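Endo-beta-1,2-glucanase (Talaromyces funiculosus, PDB 6IMV) hydrolyses the internal beta-1,2-glucosidic linkages of beta-1,2-glucan as an endo-acting fungal glycoside hydrolase. Local coordinates at residues A[13-18]-A[38-43]; A[55-60]-A[142-147]; A[315-320]-A[467-472]; A[342-347]-A[379-384]. All blocks are in the same frame, centred on the assembly; numbering follows the deposited sequence.

Contact 1 of 4, residues A[13-18]-A[38-43]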
# COMPACT_ATOMS: atom_id res chain seq x y z
N PRO A 13 0.59 19.80 -17.27
CA PRO A 13 -0.76 19.37 -17.62
C PRO A 13 -1.85 20.13 -16.84
O PRO A 13 -1.61 20.58 -15.73
CB PRO A 13 -0.76 17.87 -17.27
CG PRO A 13 0.30 17.73 -16.21
CD PRO A 13 1.34 18.77 -16.53
N SER A 14 -3.03 20.26 -17.44
CA SER A 14 -4.22 20.79 -16.75
C SER A 14 -4.56 19.85 -15.59
O SER A 14 -4.31 18.64 -15.65
CB SER A 14 -5.42 20.92 -17.65
OG SER A 14 -5.11 21.61 -18.85
N CYS A 15 -5.17 20.42 -14.56
CA CYS A 15 -5.63 19.66 -13.42
C CYS A 15 -6.57 18.53 -13.86
O CYS A 15 -6.49 17.42 -13.35
CB CYS A 15 -6.34 20.54 -12.41
SG CYS A 15 -6.67 19.64 -10.88
N ARG A 16 -7.46 18.84 -14.80
CA ARG A 16 -8.51 17.93 -15.24
C ARG A 16 -8.06 17.21 -16.52
O ARG A 16 -8.82 17.09 -17.45
CB ARG A 16 -9.82 18.72 -15.41
CG ARG A 16 -11.08 17.88 -15.30
CD ARG A 16 -11.30 17.34 -13.89
NE ARG A 16 -12.59 16.66 -13.74
CZ ARG A 16 -12.76 15.35 -13.63
NH1 ARG A 16 -11.75 14.51 -13.82
NH2 ARG A 16 -13.95 14.88 -13.32
N PHE A 17 -6.84 16.66 -16.51
CA PHE A 17 -6.22 16.08 -17.70
C PHE A 17 -6.88 14.74 -18.09
O PHE A 17 -6.79 14.34 -19.26
CB PHE A 17 -4.71 15.88 -17.51
CG PHE A 17 -4.34 14.85 -16.48
CD1 PHE A 17 -4.29 13.50 -16.82
CD2 PHE A 17 -4.07 15.21 -15.17
CE1 PHE A 17 -3.97 12.55 -15.86
CE2 PHE A 17 -3.73 14.26 -14.23
CZ PHE A 17 -3.68 12.93 -14.57
N ALA A 18 -7.53 14.06 -17.15
CA ALA A 18 -8.03 12.71 -17.41
C ALA A 18 -8.97 12.70 -18.62
O ALA A 18 -8.87 11.79 -19.45
CB ALA A 18 -8.71 12.13 -16.19
N LEU A 38 1.59 11.51 -12.52
CA LEU A 38 2.62 11.68 -11.49
C LEU A 38 2.71 13.14 -11.06
O LEU A 38 2.92 13.42 -9.87
CB LEU A 38 3.96 11.18 -12.04
CG LEU A 38 4.10 9.67 -12.15
CD1 LEU A 38 5.31 9.32 -13.01
CD2 LEU A 38 4.20 9.04 -10.77
N PHE A 39 2.60 14.07 -12.02
CA PHE A 39 2.69 15.51 -11.76
C PHE A 39 1.64 15.92 -10.72
O PHE A 39 1.96 16.56 -9.72
CB PHE A 39 2.51 16.32 -13.05
CG PHE A 39 2.61 17.82 -12.87
CD1 PHE A 39 3.85 18.44 -12.88
CD2 PHE A 39 1.48 18.60 -12.64
CE1 PHE A 39 3.96 19.81 -12.69
CE2 PHE A 39 1.59 19.97 -12.46
CZ PHE A 39 2.83 20.57 -12.48
N TRP A 40 0.38 15.54 -10.96
CA TRP A 40 -0.71 15.95 -10.07
C TRP A 40 -0.71 15.14 -8.77
O TRP A 40 -1.00 15.71 -7.70
CB TRP A 40 -2.04 15.95 -10.82
CG TRP A 40 -2.13 17.16 -11.69
CD1 TRP A 40 -1.92 17.22 -13.03
CD2 TRP A 40 -2.33 18.51 -11.25
NE1 TRP A 40 -2.01 18.51 -13.46
CE2 TRP A 40 -2.26 19.33 -12.39
CE3 TRP A 40 -2.58 19.12 -10.00
CZ2 TRP A 40 -2.44 20.71 -12.33
CZ3 TRP A 40 -2.75 20.48 -9.94
CH2 TRP A 40 -2.69 21.26 -11.09
N GLU A 41 -0.36 13.85 -8.84
CA GLU A 41 -0.22 13.04 -7.63
C GLU A 41 0.80 13.69 -6.68
O GLU A 41 0.60 13.70 -5.46
CB GLU A 41 0.19 11.61 -7.99
CG GLU A 41 -0.95 10.73 -8.49
CD GLU A 41 -2.27 10.91 -7.77
OE1 GLU A 41 -2.32 10.69 -6.54
OE2 GLU A 41 -3.24 11.28 -8.45
N GLY A 42 1.90 14.21 -7.24
CA GLY A 42 2.95 14.87 -6.49
C GLY A 42 2.47 16.07 -5.67
O GLY A 42 3.09 16.40 -4.67
N LYS A 43 1.38 16.72 -6.09
CA LYS A 43 0.83 17.86 -5.35
C LYS A 43 0.26 17.42 -4.00
O LYS A 43 0.08 18.25 -3.11
CB LYS A 43 -0.24 18.59 -6.18
CG LYS A 43 0.28 19.22 -7.47
CD LYS A 43 1.56 19.99 -7.28
CE LYS A 43 1.95 20.81 -8.49
NZ LYS A 43 3.38 21.19 -8.43

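Contact 2 of 4, residues A[55-60]-A[142-147]. With BGC (beta-D-glucopyranose), chain I; BGC (beta-D-glucopyranose), chain D.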
# COMPACT_ATOMS: atom_id res chain seq x y z
N ASN A 55 8.13 17.18 11.59
CA ASN A 55 8.63 15.93 12.17
C ASN A 55 8.83 14.84 11.10
O ASN A 55 9.29 13.75 11.42
CB ASN A 55 7.73 15.46 13.32
CG ASN A 55 6.32 15.12 12.87
OD1 ASN A 55 6.06 14.97 11.68
ND2 ASN A 55 5.42 14.99 13.83
N GLY A 56 8.51 15.15 9.84
CA GLY A 56 8.73 14.25 8.72
C GLY A 56 7.75 13.09 8.67
O GLY A 56 7.97 12.14 7.93
N MET A 57 6.66 13.17 9.44
CA MET A 57 5.73 12.05 9.59
C MET A 57 4.53 12.22 8.65
O MET A 57 4.05 13.34 8.45
CB MET A 57 5.22 11.96 11.03
CG MET A 57 6.32 11.68 12.05
SD MET A 57 7.17 10.11 11.76
CE MET A 57 5.81 8.95 11.78
N SER A 58 4.04 11.09 8.11
CA SER A 58 2.84 11.07 7.29
C SER A 58 1.62 11.42 8.16
O SER A 58 1.60 11.15 9.36
CB SER A 58 2.63 9.75 6.60
OG SER A 58 2.36 8.70 7.51
N TYR A 59 0.64 12.07 7.52
CA TYR A 59 -0.76 12.02 7.91
C TYR A 59 -1.46 11.01 7.01
O TYR A 59 -1.10 10.91 5.84
CB TYR A 59 -1.43 13.38 7.70
CG TYR A 59 -0.88 14.51 8.53
CD1 TYR A 59 -0.92 14.48 9.91
CD2 TYR A 59 -0.32 15.62 7.91
CE1 TYR A 59 -0.41 15.52 10.66
CE2 TYR A 59 0.19 16.68 8.65
CZ TYR A 59 0.14 16.62 10.03
OH TYR A 59 0.63 17.65 10.77
N ASP A 60 -2.51 10.35 7.51
CA ASP A 60 -3.33 9.47 6.69
C ASP A 60 -3.74 10.19 5.40
O ASP A 60 -3.73 9.60 4.32
CB ASP A 60 -4.58 9.00 7.44
CG ASP A 60 -5.50 8.13 6.59
OD1 ASP A 60 -5.00 7.17 5.99
OD2 ASP A 60 -6.71 8.43 6.54
N PRO A 142 2.62 1.92 16.48
CA PRO A 142 1.18 1.73 16.50
C PRO A 142 0.57 2.71 15.49
O PRO A 142 1.30 3.41 14.82
CB PRO A 142 0.82 2.13 17.93
CG PRO A 142 1.76 3.27 18.20
CD PRO A 142 3.06 2.86 17.52
N TRP A 143 -0.76 2.77 15.40
CA TRP A 143 -1.41 3.96 14.84
C TRP A 143 -1.08 5.14 15.75
O TRP A 143 -1.14 5.01 16.97
CB TRP A 143 -2.92 3.75 14.70
CG TRP A 143 -3.31 2.85 13.58
CD1 TRP A 143 -3.15 1.50 13.52
CD2 TRP A 143 -3.94 3.23 12.34
NE1 TRP A 143 -3.63 1.01 12.34
CE2 TRP A 143 -4.12 2.05 11.59
CE3 TRP A 143 -4.38 4.44 11.80
CZ2 TRP A 143 -4.70 2.05 10.32
CZ3 TRP A 143 -4.95 4.45 10.55
CH2 TRP A 143 -5.11 3.27 9.82
N PHE A 144 -0.70 6.27 15.16
CA PHE A 144 -0.12 7.39 15.89
C PHE A 144 -0.74 8.71 15.43
O PHE A 144 -1.25 8.82 14.31
CB PHE A 144 1.40 7.44 15.70
CG PHE A 144 1.88 7.41 14.27
CD1 PHE A 144 1.85 8.56 13.49
CD2 PHE A 144 2.36 6.24 13.72
CE1 PHE A 144 2.29 8.52 12.17
CE2 PHE A 144 2.81 6.21 12.41
CZ PHE A 144 2.78 7.35 11.63
N THR A 145 -0.65 9.70 16.31
CA THR A 145 -1.01 11.08 16.05
C THR A 145 0.27 11.82 15.66
O THR A 145 1.23 11.80 16.42
CB THR A 145 -1.68 11.71 17.28
OG1 THR A 145 -2.85 10.95 17.59
CG2 THR A 145 -2.03 13.16 17.08
N SER A 146 0.28 12.44 14.48
CA SER A 146 1.50 13.04 13.92
C SER A 146 1.38 14.57 13.81
O SER A 146 2.29 15.22 13.27
CB SER A 146 1.83 12.40 12.59
OG SER A 146 0.67 12.27 11.79
N SER A 147 0.31 15.15 14.36
CA SER A 147 0.00 16.59 14.21
C SER A 147 0.87 17.46 15.14
O SER A 147 1.01 18.64 14.88
CB SER A 147 -1.47 16.87 14.40
OG SER A 147 -2.00 16.12 15.48
C2 BGC I . -9.16 4.16 8.71
C3 BGC I . -9.33 5.45 7.90
C4 BGC I . -8.22 5.63 6.85
C5 BGC I . -8.03 4.32 6.06
C6 BGC I . -6.89 4.39 5.04
C1 BGC I . -8.93 2.97 7.79
O1 BGC I . -8.72 1.74 8.48
O2 BGC I . -10.35 3.92 9.45
O3 BGC I . -9.37 6.59 8.76
O4 BGC I . -8.50 6.72 5.95
O5 BGC I . -7.80 3.24 6.97
O6 BGC I . -5.65 4.55 5.74
C2 BGC D . -5.27 -3.03 8.52
C3 BGC D . -4.20 -2.33 9.36
C4 BGC D . -4.57 -2.41 10.84
C5 BGC D . -4.76 -3.88 11.21
C6 BGC D . -5.16 -4.14 12.65
C1 BGC D . -5.47 -4.45 9.02
O2 BGC D . -4.84 -3.12 7.17
O3 BGC D . -4.06 -0.97 8.99
O4 BGC D . -3.52 -1.85 11.61
O5 BGC D . -5.78 -4.46 10.40
O6 BGC D . -6.37 -3.48 12.91

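Contact 3 of 4, residues A[315-320]-A[467-472]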
# COMPACT_ATOMS: atom_id res chain seq x y z
N TYR A 315 7.37 -11.73 -7.94
CA TYR A 315 7.16 -11.94 -9.38
C TYR A 315 8.43 -12.44 -10.08
O TYR A 315 8.38 -12.67 -11.29
CB TYR A 315 6.60 -10.67 -10.03
CG TYR A 315 5.19 -10.32 -9.61
CD1 TYR A 315 4.41 -11.21 -8.89
CD2 TYR A 315 4.64 -9.09 -9.94
CE1 TYR A 315 3.12 -10.87 -8.48
CE2 TYR A 315 3.35 -8.75 -9.56
CZ TYR A 315 2.59 -9.65 -8.83
OH TYR A 315 1.31 -9.34 -8.45
N ASP A 316 9.52 -12.66 -9.33
CA ASP A 316 10.68 -13.43 -9.81
C ASP A 316 10.31 -14.91 -9.94
O ASP A 316 11.00 -15.64 -10.62
CB ASP A 316 11.90 -13.30 -8.89
CG ASP A 316 12.60 -11.95 -8.95
OD1 ASP A 316 12.08 -11.08 -9.63
OD2 ASP A 316 13.65 -11.80 -8.30
N ILE A 317 9.25 -15.37 -9.26
CA ILE A 317 8.80 -16.76 -9.32
C ILE A 317 7.65 -16.83 -10.34
O ILE A 317 6.62 -16.18 -10.16
CB ILE A 317 8.37 -17.28 -7.93
CG1 ILE A 317 9.53 -17.26 -6.92
CG2 ILE A 317 7.77 -18.67 -8.03
CD1 ILE A 317 9.79 -15.91 -6.29
N ASP A 318 7.84 -17.63 -11.40
CA ASP A 318 6.94 -17.62 -12.55
C ASP A 318 5.54 -18.12 -12.15
O ASP A 318 4.56 -17.55 -12.59
CB ASP A 318 7.49 -18.43 -13.73
CG ASP A 318 6.72 -18.20 -15.02
OD1 ASP A 318 6.44 -17.03 -15.34
OD2 ASP A 318 6.37 -19.20 -15.68
N ILE A 319 5.44 -19.17 -11.33
CA ILE A 319 4.10 -19.68 -10.93
C ILE A 319 3.34 -18.57 -10.19
O ILE A 319 2.11 -18.44 -10.34
CB ILE A 319 4.15 -20.98 -10.11
CG1 ILE A 319 2.74 -21.51 -9.83
CG2 ILE A 319 4.93 -20.83 -8.82
CD1 ILE A 319 1.92 -21.79 -11.07
N ILE A 320 4.06 -17.77 -9.41
CA ILE A 320 3.45 -16.69 -8.65
C ILE A 320 3.03 -15.57 -9.61
O ILE A 320 1.89 -15.08 -9.52
CB ILE A 320 4.36 -16.17 -7.52
CG1 ILE A 320 4.71 -17.30 -6.55
CG2 ILE A 320 3.72 -14.99 -6.82
CD1 ILE A 320 5.57 -16.88 -5.35
N ARG A 467 11.37 -21.23 -0.68
CA ARG A 467 10.22 -21.36 0.18
C ARG A 467 8.95 -20.95 -0.57
O ARG A 467 7.95 -21.66 -0.53
CB ARG A 467 10.41 -20.50 1.44
CG ARG A 467 9.18 -20.37 2.32
CD ARG A 467 8.60 -21.70 2.78
NE ARG A 467 9.50 -22.43 3.65
CZ ARG A 467 9.19 -23.55 4.28
NH1 ARG A 467 10.04 -24.07 5.16
NH2 ARG A 467 8.03 -24.13 4.06
N ILE A 468 8.96 -19.78 -1.21
CA ILE A 468 7.69 -19.21 -1.69
C ILE A 468 7.28 -19.92 -2.98
O ILE A 468 6.10 -20.15 -3.21
CB ILE A 468 7.78 -17.67 -1.80
CG1 ILE A 468 6.39 -17.02 -1.69
CG2 ILE A 468 8.50 -17.23 -3.06
CD1 ILE A 468 5.58 -17.43 -0.48
N GLU A 469 8.26 -20.38 -3.79
CA GLU A 469 7.95 -21.18 -4.97
C GLU A 469 7.37 -22.53 -4.54
O GLU A 469 6.38 -22.98 -5.12
CB GLU A 469 9.18 -21.38 -5.86
CG GLU A 469 8.84 -22.04 -7.19
CD GLU A 469 9.92 -21.91 -8.25
OE1 GLU A 469 11.10 -22.15 -7.91
OE2 GLU A 469 9.58 -21.55 -9.40
N ALA A 470 7.93 -23.13 -3.48
CA ALA A 470 7.41 -24.38 -2.94
C ALA A 470 5.94 -24.21 -2.53
O ALA A 470 5.10 -25.04 -2.91
CB ALA A 470 8.26 -24.86 -1.79
N GLU A 471 5.64 -23.16 -1.76
CA GLU A 471 4.32 -23.00 -1.19
C GLU A 471 3.30 -22.80 -2.32
O GLU A 471 2.25 -23.44 -2.33
CB GLU A 471 4.28 -21.86 -0.16
CG GLU A 471 5.07 -22.14 1.10
CD GLU A 471 4.62 -23.34 1.93
OE1 GLU A 471 3.40 -23.66 1.93
OE2 GLU A 471 5.48 -23.96 2.57
N TYR A 472 3.63 -21.93 -3.28
CA TYR A 472 2.70 -21.57 -4.35
C TYR A 472 2.57 -22.74 -5.35
O TYR A 472 1.45 -23.04 -5.76
CB TYR A 472 3.10 -20.25 -5.02
CG TYR A 472 2.49 -19.04 -4.35
CD1 TYR A 472 1.23 -18.59 -4.73
CD2 TYR A 472 3.14 -18.36 -3.33
CE1 TYR A 472 0.64 -17.51 -4.10
CE2 TYR A 472 2.56 -17.27 -2.71
CZ TYR A 472 1.30 -16.84 -3.09
OH TYR A 472 0.72 -15.76 -2.49
O HOH W 1 7.46 -21.17 -11.19

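Contact 4 of 4, residues A[342-347]-A[379-384]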
# COMPACT_ATOMS: atom_id res chain seq x y z
N GLY A 342 -15.37 0.81 -12.79
CA GLY A 342 -14.19 0.86 -11.97
C GLY A 342 -13.94 -0.49 -11.35
O GLY A 342 -14.60 -1.48 -11.70
N MET A 343 -12.98 -0.54 -10.41
CA MET A 343 -12.72 -1.75 -9.67
C MET A 343 -12.70 -1.43 -8.16
O MET A 343 -12.75 -0.27 -7.77
CB MET A 343 -11.41 -2.39 -10.15
CG MET A 343 -11.45 -2.78 -11.60
SD MET A 343 -9.98 -3.68 -12.17
CE MET A 343 -8.76 -2.36 -12.23
N PHE A 344 -12.63 -2.48 -7.34
CA PHE A 344 -12.95 -2.43 -5.92
C PHE A 344 -11.72 -2.67 -5.03
O PHE A 344 -10.89 -3.56 -5.28
CB PHE A 344 -14.01 -3.49 -5.60
CG PHE A 344 -15.36 -3.21 -6.20
CD1 PHE A 344 -16.14 -2.17 -5.73
CD2 PHE A 344 -15.85 -4.00 -7.23
CE1 PHE A 344 -17.39 -1.92 -6.29
CE2 PHE A 344 -17.10 -3.75 -7.78
CZ PHE A 344 -17.87 -2.71 -7.30
N ALA A 345 -11.65 -1.89 -3.94
CA ALA A 345 -10.68 -2.06 -2.88
C ALA A 345 -11.20 -1.38 -1.61
O ALA A 345 -12.03 -0.46 -1.68
CB ALA A 345 -9.34 -1.50 -3.30
N SER A 346 -10.74 -1.85 -0.45
CA SER A 346 -11.03 -1.22 0.82
C SER A 346 -10.76 0.29 0.70
O SER A 346 -9.70 0.71 0.20
CB SER A 346 -10.21 -1.83 1.95
OG SER A 346 -10.35 -3.24 1.98
N ILE A 347 -11.72 1.10 1.15
CA ILE A 347 -11.74 2.53 0.82
C ILE A 347 -12.69 3.28 1.75
O ILE A 347 -13.66 2.71 2.27
CB ILE A 347 -12.13 2.72 -0.67
CG1 ILE A 347 -11.80 4.11 -1.19
CG2 ILE A 347 -13.60 2.38 -0.91
CD1 ILE A 347 -10.33 4.38 -1.32
N ASP A 379 -20.90 -0.63 -3.79
CA ASP A 379 -21.50 0.58 -4.36
C ASP A 379 -20.43 1.66 -4.60
O ASP A 379 -20.72 2.63 -5.28
CB ASP A 379 -22.67 1.08 -3.51
CG ASP A 379 -22.31 1.41 -2.07
OD1 ASP A 379 -21.22 1.05 -1.62
OD2 ASP A 379 -23.14 2.04 -1.43
N VAL A 380 -19.21 1.48 -4.06
CA VAL A 380 -18.15 2.48 -4.14
C VAL A 380 -16.89 1.86 -4.77
O VAL A 380 -16.41 0.80 -4.32
CB VAL A 380 -17.85 3.06 -2.74
CG1 VAL A 380 -16.61 3.95 -2.73
CG2 VAL A 380 -19.07 3.81 -2.20
N ILE A 381 -16.33 2.58 -5.75
CA ILE A 381 -15.13 2.20 -6.51
C ILE A 381 -14.03 3.24 -6.26
O ILE A 381 -14.32 4.38 -5.86
CB ILE A 381 -15.44 2.07 -8.02
CG1 ILE A 381 -16.14 3.33 -8.57
CG2 ILE A 381 -16.24 0.80 -8.29
CD1 ILE A 381 -16.36 3.32 -10.06
N THR A 382 -12.78 2.85 -6.51
CA THR A 382 -11.63 3.71 -6.21
C THR A 382 -10.53 3.52 -7.25
O THR A 382 -10.23 2.39 -7.66
CB THR A 382 -11.10 3.47 -4.80
OG1 THR A 382 -9.94 4.29 -4.59
CG2 THR A 382 -10.74 2.03 -4.53
N PRO A 383 -9.87 4.61 -7.68
CA PRO A 383 -8.74 4.51 -8.61
C PRO A 383 -7.60 3.57 -8.17
O PRO A 383 -6.99 2.95 -9.03
CB PRO A 383 -8.25 5.97 -8.70
CG PRO A 383 -9.50 6.79 -8.45
CD PRO A 383 -10.21 6.01 -7.37
N TYR A 384 -7.32 3.47 -6.87
CA TYR A 384 -6.15 2.68 -6.42
C TYR A 384 -6.37 1.18 -6.62
O TYR A 384 -5.40 0.41 -6.56
CB TYR A 384 -5.76 3.05 -4.98
CG TYR A 384 -6.23 2.14 -3.88
CD1 TYR A 384 -7.45 2.35 -3.26
CD2 TYR A 384 -5.42 1.13 -3.39
CE1 TYR A 384 -7.87 1.55 -2.20
CE2 TYR A 384 -5.83 0.31 -2.34
CZ TYR A 384 -7.06 0.52 -1.74
OH TYR A 384 -7.47 -0.28 -0.70
O HOH W 2 -13.72 0.33 -3.90

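Contact 1 of 4, residues A[13-18]-A[38-43]
The indole of W40 forms the apolar centre of this contact, and C15 lies over one of its faces. C15 CA is 3.9 Å from the centroid of the W40 six-membered ring, a CH-pi contact offset toward the rim. C15 SG stands over the same face, 4.2 Å from that centroid and close to the ring normal. The sulfur gets there by sitting anti to its own backbone N (chi1 -171°). On the opposite face of the indole lies CD2 of F39, the preceding residue of the helix. P13 touches both aromatic side chains. Its CD lies over a face of the F39 ring, 4.1 Å from the centroid, and its CG is 3.9 Å from W40 CD1. The sulfur over the indole is a Cys sulfur-aromatic contact; it joins the N-terminal segment to the C-terminal part of helix 30-41. The same sulfur forms the disulfide with C504, so the two ends of the chain meet beside this tryptophan. F17 approaches the pyrrole side of the indole. Its CD2 comes to 3.6 Å from W40 CD1, and the ring planes are 22° apart. The two rings are slid past each other and barely overlap. F17 also packs edge-to-face on F33. At the polar edge, W40 NE1 donates to P13 O over 3.1 Å, with an N-H...O angle of 144°. The oxygen lies in the indole plane, while the donor sits above the carbonyl plane of P13. Farther out, S14 OG is hydrogen-bonded to Q20, and R16 forms a salt bridge with D500.

Contact 2 of 4, residues A[55-60]-A[142-147]
S146 OG stands between its own backbone N and carbonyl carbon (chi1 45°), and from there it donates to S58 O over 2.8 Å. The side chain of N55 has the same kind of first torsion (chi1 63°), and its ND2 donates to S146 O at 3.2 Å. S146 O also receives ND2 of N52. The other end of the N55 amide, OD1, accepts from M57 N at 2.9 Å and closes an Asx turn. An alanine at N55 would remove both amide ends, so M57 N would probably lose its acceptor and S146 O one of its two donors. M57 bends twice along its chain and sets CE 3.4 Å from F144 CZ. Y59 CD1 comes to 3.3 Å from S146 OG. G56 and M57 form a G1 beta bulge facing N52. Strands 57-64 and 144-145 each pair with strand 71-78, which lies between them in the antiparallel sheet, and the contact joins them near one end. Both segments also reach the sugar pocket. D60 OD1 accepts O6 of the chain I glucose at 2.7 Å, and D60 OD2 accepts its O4. H75 ND1 bonds to OD2 as well. W143 NE1 donates to O4 of the chain D glucose over 3.0 Å, almost straight at 176°, and W143 CH2 lies 3.9 Å from O5 of the chain I glucose.

Contact 3 of 4, residues A[315-320]-A[467-472]
I320 meets Y472 and I468 where the start of helix 318-337 packs on helix 461-475. This is helix-to-helix packing in the helical part of the enzyme, consistent with the (alpha/alpha)6 barrel of its family. I320 CD1 is anti to CA (chi2 -177°), and it reaches 3.5 Å from Y472 CD2. The same methyl is 3.7 Å from I468 CG2. I320 crosses both partners at about a right angle. I468 CG2 is shared, since I317 CD1 also approaches it, at 3.7 Å. The other branch of I317, CG2, lies 3.6 Å from E469 CG. I319 adds a looser touch, its CG2 lying 4.3 Å from Y472 CB. Four isoleucines and the Y472 side chain, with the aliphatic part of E469, make up the apolar part. I317 takes the N-cap position of helix 318-337. In the first turn that follows, I319 N donates to a water at 2.8 Å, and this water donates in turn to E469 OE2. E469 reaches it with its chain extended beyond CG, and its negative charge would probably be favourable at a helix N terminus. In the second shell, Y472 OH is hydrogen-bonded to Q296 and K308, which would hold the far end of the ring. I468 also packs on W256 and W273 of the neighbouring helices. One turn apart on helix 461-475, R467 and E471 form a salt bridge. Each has a further partner, E270 for R467 and R277 for E471. R467 NH2 meets E471 OE2 at 3.0 Å, with the oxygen in the guanidinium plane.

Contact 4 of 4, residues A[342-347]-A[379-384]
The ring of Y384 has S346 O and T382 OG1 at its edge, in its plane. A345 CB approaches the same ring obliquely, 3.4 Å from CZ. The F344 ring has V380 O at its edge, 3.3 Å from CD1, and I381 CG2 comes in obliquely. Y384 OH donates to S346 O over 2.6 Å, in the carbonyl plane and on a lone pair. A phenylalanine in place of Y384 would lack this hydroxyl, and S346 O would probably be left without its hydroxyl donor. The loop before strand 347-352 here runs across strand 380-381, with the segment directions 86° apart. Strand 380-381 pairs with strand 415-421 of the antiparallel sheet. Direct backbone bonding across the contact is slight: T382 N to M343 O is weak, at 3.4 Å. A water also bridges the backbones, accepting from A345 N and donating to V380 O. I347 meets T382 tip to tip, CD1 lying 3.3 Å from OG1; that hydroxyl is hydrogen-bonded to E418 O. G342 CA is 3.8 Å from I381 CD1, and the absence of a side chain on G342 lets the methyl come this near.

How the contacts relate
From the N terminus, contact 1 closes first, folding the tail back on helix 30-41 across a short, mostly helical loop. Contact 2 follows and closes a much longer loop that holds strand 71-78 and helices 80-94, 98-104 and 112-133. Contact 3 opens next and closes only near the C terminus, joining helices 318-337 and 461-475. Contact 4 is nested inside that loop and ties the loop before strand 347-352 to strand 380-381. No two of the loops cross. Contacts 2 and 4 both reach the same antiparallel sheet, with centres about 25 Å apart. Contacts 2 and 3 lie on opposite sides of the chain's centre. Contacts 1 and 4 come within about 7 Å at their nearest atoms without touching.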